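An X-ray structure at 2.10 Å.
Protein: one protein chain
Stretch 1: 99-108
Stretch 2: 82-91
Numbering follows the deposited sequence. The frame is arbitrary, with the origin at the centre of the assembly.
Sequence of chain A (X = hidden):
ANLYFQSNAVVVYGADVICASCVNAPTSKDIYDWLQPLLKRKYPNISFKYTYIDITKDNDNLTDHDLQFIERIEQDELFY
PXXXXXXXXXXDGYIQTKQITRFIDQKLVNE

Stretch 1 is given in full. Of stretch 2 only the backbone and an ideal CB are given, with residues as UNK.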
# COMPACT_ATOMS: atom_id res chain seq x y z
N GLN A 99 -7.94 -7.87 2.26
CA GLN A 99 -7.92 -6.46 2.65
C GLN A 99 -7.73 -5.59 1.40
O GLN A 99 -8.36 -4.55 1.25
CB GLN A 99 -6.77 -6.16 3.60
CG GLN A 99 -6.78 -6.94 4.88
CD GLN A 99 -5.78 -6.38 5.86
OE1 GLN A 99 -5.94 -5.25 6.34
NE2 GLN A 99 -4.72 -7.15 6.14
N ILE A 100 -6.83 -6.03 0.53
CA ILE A 100 -6.56 -5.31 -0.70
C ILE A 100 -7.76 -5.40 -1.63
O ILE A 100 -8.22 -4.38 -2.16
CB ILE A 100 -5.34 -5.89 -1.45
CG1 ILE A 100 -4.14 -6.03 -0.51
CG2 ILE A 100 -5.01 -4.99 -2.64
CD1 ILE A 100 -3.78 -4.77 0.18
N THR A 101 -8.29 -6.60 -1.84
CA THR A 101 -9.42 -6.76 -2.75
C THR A 101 -10.72 -6.14 -2.25
O THR A 101 -11.42 -5.47 -3.01
CB THR A 101 -9.66 -8.26 -3.11
OG1 THR A 101 -9.88 -9.02 -1.91
CG2 THR A 101 -8.46 -8.81 -3.86
N ARG A 102 -11.03 -6.35 -0.99
CA ARG A 102 -12.26 -5.78 -0.46
C ARG A 102 -12.24 -4.26 -0.48
O ARG A 102 -13.29 -3.63 -0.59
CB ARG A 102 -12.53 -6.31 0.95
CG ARG A 102 -12.93 -7.78 0.95
CD ARG A 102 -13.19 -8.30 2.35
NE ARG A 102 -13.56 -9.71 2.31
CZ ARG A 102 -13.88 -10.44 3.38
NH1 ARG A 102 -13.89 -9.89 4.59
NH2 ARG A 102 -14.20 -11.72 3.24
N PHE A 103 -11.06 -3.67 -0.36
CA PHE A 103 -10.94 -2.22 -0.38
C PHE A 103 -11.30 -1.70 -1.78
O PHE A 103 -12.02 -0.73 -1.93
CB PHE A 103 -9.52 -1.79 -0.02
CG PHE A 103 -9.33 -0.29 0.03
CD1 PHE A 103 -9.63 0.43 1.18
CD2 PHE A 103 -8.86 0.41 -1.09
CE1 PHE A 103 -9.47 1.82 1.23
CE2 PHE A 103 -8.69 1.80 -1.06
CZ PHE A 103 -9.00 2.51 0.10
N ILE A 104 -10.78 -2.37 -2.81
CA ILE A 104 -11.06 -1.97 -4.18
C ILE A 104 -12.49 -2.35 -4.57
O ILE A 104 -13.24 -1.52 -5.10
CB ILE A 104 -10.07 -2.64 -5.16
CG1 ILE A 104 -8.67 -2.08 -4.92
CG2 ILE A 104 -10.50 -2.39 -6.61
CD1 ILE A 104 -7.62 -2.76 -5.76
N ASP A 105 -12.87 -3.60 -4.30
CA ASP A 105 -14.22 -4.07 -4.62
C ASP A 105 -15.28 -3.15 -4.05
O ASP A 105 -16.27 -2.83 -4.71
CB ASP A 105 -14.44 -5.47 -4.06
CG ASP A 105 -13.65 -6.52 -4.80
OD1 ASP A 105 -13.04 -6.18 -5.84
OD2 ASP A 105 -13.64 -7.68 -4.34
N GLN A 106 -15.07 -2.73 -2.80
CA GLN A 106 -16.00 -1.84 -2.14
C GLN A 106 -16.19 -0.58 -2.97
O GLN A 106 -17.31 -0.08 -3.09
CB GLN A 106 -15.48 -1.48 -0.75
CG GLN A 106 -16.41 -0.62 0.08
CD GLN A 106 -16.57 0.78 -0.49
OE1 GLN A 106 -15.59 1.41 -0.89
NE2 GLN A 106 -17.80 1.27 -0.52
N LYS A 107 -15.10 -0.07 -3.55
CA LYS A 107 -15.16 1.14 -4.38
C LYS A 107 -15.93 0.88 -5.68
O LYS A 107 -16.81 1.66 -6.05
CB LYS A 107 -13.75 1.62 -4.71
CG LYS A 107 -13.16 2.56 -3.67
CD LYS A 107 -11.66 2.70 -3.85
CE LYS A 107 -11.15 4.04 -3.34
NZ LYS A 107 -11.70 4.40 -2.02
N LEU A 108 -15.61 -0.22 -6.35
CA LEU A 108 -16.26 -0.59 -7.60
C LEU A 108 -17.77 -0.68 -7.42
O LEU A 108 -18.54 -0.18 -8.25
CB LEU A 108 -15.74 -1.95 -8.08
CG LEU A 108 -14.25 -2.04 -8.34
CD1 LEU A 108 -13.90 -3.44 -8.82
CD2 LEU A 108 -13.85 -1.00 -9.38
N UNK A 82 3.39 -0.65 4.56
CA UNK A 82 2.13 0.07 4.68
C UNK A 82 1.68 0.30 3.24
O UNK A 82 2.45 0.76 2.40
CB UNK A 82 2.27 1.38 5.47
N UNK A 83 0.43 -0.06 2.95
CA UNK A 83 -0.11 0.12 1.62
C UNK A 83 -1.16 1.22 1.62
O UNK A 83 -2.01 1.27 2.50
CB UNK A 83 -0.70 -1.19 1.10
N UNK A 84 -1.07 2.12 0.65
CA UNK A 84 -2.08 3.18 0.51
C UNK A 84 -2.43 3.28 -0.96
O UNK A 84 -1.59 3.04 -1.82
CB UNK A 84 -1.58 4.52 1.05
N UNK A 85 -3.69 3.60 -1.24
CA UNK A 85 -4.14 3.77 -2.62
C UNK A 85 -4.84 5.11 -2.72
O UNK A 85 -5.87 5.33 -2.08
CB UNK A 85 -5.06 2.63 -3.06
N UNK A 86 -4.25 6.00 -3.50
CA UNK A 86 -4.78 7.35 -3.66
C UNK A 86 -4.73 8.06 -2.31
O UNK A 86 -5.64 8.81 -1.95
CB UNK A 86 -6.21 7.32 -4.21
N UNK A 87 -3.64 7.80 -1.58
CA UNK A 87 -3.40 8.40 -0.26
C UNK A 87 -4.31 7.94 0.86
O UNK A 87 -4.31 8.53 1.93
CB UNK A 87 -3.52 9.92 -0.38
N UNK A 88 -5.09 6.89 0.61
CA UNK A 88 -5.99 6.37 1.64
C UNK A 88 -5.37 5.12 2.26
O UNK A 88 -4.78 4.30 1.55
CB UNK A 88 -7.37 6.06 1.06
N UNK A 89 -5.50 4.98 3.58
CA UNK A 89 -4.96 3.82 4.28
C UNK A 89 -5.67 2.54 3.85
O UNK A 89 -6.90 2.48 3.86
CB UNK A 89 -5.08 4.01 5.79
N UNK A 90 -4.89 1.53 3.48
CA UNK A 90 -5.45 0.25 3.07
C UNK A 90 -5.03 -0.87 4.02
O UNK A 90 -5.87 -1.53 4.61
CB UNK A 90 -5.02 -0.08 1.64
N UNK A 91 -3.72 -1.06 4.20
CA UNK A 91 -3.20 -2.12 5.07
C UNK A 91 -1.76 -1.85 5.54
O UNK A 91 -0.97 -1.25 4.82
CB UNK A 91 -3.26 -3.46 4.34

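Stretch 2 is a β-hairpin packed against the helix of stretch 1, its second strand approaching the helix axis to 8.3 Å. Position 82 has nothing of the helix within reach of its CB, so the helix sets no preference; it is Leu82. At 83 the CA-to-CB bond points toward the helix and the ideal CB lies 4.8 Å from CD1 of Ile100. Extended backbone angles and an apolar neighbour suit Val, Ile or Leu. The residue is Ile83, whose CD1 reaches CD1 of Ile100 at 3.7 Å. Position 84 points away and is extended, which β-branched residues tolerate well; it is Thr84.

Position 85 turns back toward the helix. Its ideal CB sits 4.2 Å from CE2 of Phe103, but the CA of position 85 is still 9.1 Å from the CA of Ile104, so a long apolar chain such as Leu or Met could span the gap. Met85, with chi1 and chi2 both t, extends its CE to the edge of the Phe103 ring, 3.2 Å from CE2. The same methyl lies 4.0 Å from CG1 of Ile104 and 3.7 Å from CD of Lys107, joining successive turns of the helix.

Positions 86 and 87 both have positive phi, as the central residues of a type I' turn require; Asn, Gly and Asp are the usual choices. They are Asn86 and Asp87, and neither makes a close contact with the helix.

At 88 the CB points toward the helix, 4.0 Å from CZ of Phe103, with the amine of Lys107 beyond. An acidic chain would answer that charge, although an apolar one could cover the ring. Glu88 places OE1 2.9 Å from NZ of Lys107 in a hydrogen-bonded salt bridge, and the same oxygen lies at the ring edge, 3.5 Å from CZ of Phe103.

Position 89 points away, leaving many side chains possible; it is Tyr89, whose backbone O is 3.7 Å from CE1 of Phe103.

At 90 the CB points sideways, 4.6 Å from CG of Phe103 and 5.1 Å from CD1 of Ile100. A compact, branched apolar residue could touch both. Val90 does so: CG2 lies over one face of the Phe103 ring, 3.6 Å from CE2, in a CH-pi contact, while CG1 is 3.8 Å from CD1 of Ile100.

At 91 the strand and helix are close, with CA atoms of this position and Gln99 6.9 Å apart. The CB points toward the helix, 4.4 Å from CD1 of Ile100, which favours a small residue. Ala91 supplies just that methyl.

Stretch 2 (82-91) LITMNDEYVA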
# COMPACT_ATOMS: atom_id res chain seq x y z
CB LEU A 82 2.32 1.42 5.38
CG LEU A 82 1.11 2.37 5.37
CD1 LEU A 82 -0.00 1.85 6.26
CD2 LEU A 82 1.55 3.74 5.86
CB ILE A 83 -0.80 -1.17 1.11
CG1 ILE A 83 0.19 -2.34 1.09
CG2 ILE A 83 -1.36 -0.94 -0.29
CD1 ILE A 83 -0.29 -3.57 0.34
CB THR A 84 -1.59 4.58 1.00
OG1 THR A 84 -0.51 5.02 0.18
CG2 THR A 84 -1.18 4.55 2.46
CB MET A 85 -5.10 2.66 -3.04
CG MET A 85 -5.61 2.84 -4.48
SD MET A 85 -6.63 1.47 -5.08
CE MET A 85 -8.14 1.78 -4.21
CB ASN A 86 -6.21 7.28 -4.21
CG ASN A 86 -6.25 6.82 -5.66
OD1 ASN A 86 -7.23 6.23 -6.11
ND2 ASN A 86 -5.19 7.11 -6.41
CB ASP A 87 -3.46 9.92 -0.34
CG ASP A 87 -2.23 10.51 -0.97
OD1 ASP A 87 -1.12 10.28 -0.45
OD2 ASP A 87 -2.37 11.22 -1.99
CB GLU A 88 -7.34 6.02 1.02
CG GLU A 88 -8.00 7.16 0.26
CD GLU A 88 -9.30 6.74 -0.40
OE1 GLU A 88 -9.29 5.78 -1.21
OE2 GLU A 88 -10.33 7.37 -0.10
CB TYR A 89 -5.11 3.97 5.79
CG TYR A 89 -4.87 2.69 6.55
CD1 TYR A 89 -3.59 2.15 6.68
CD2 TYR A 89 -5.93 1.99 7.13
CE1 TYR A 89 -3.37 0.95 7.35
CE2 TYR A 89 -5.73 0.79 7.80
CZ TYR A 89 -4.45 0.28 7.90
OH TYR A 89 -4.26 -0.91 8.56
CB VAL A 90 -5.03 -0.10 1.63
CG1 VAL A 90 -5.48 -1.51 1.29
CG2 VAL A 90 -5.65 0.89 0.66
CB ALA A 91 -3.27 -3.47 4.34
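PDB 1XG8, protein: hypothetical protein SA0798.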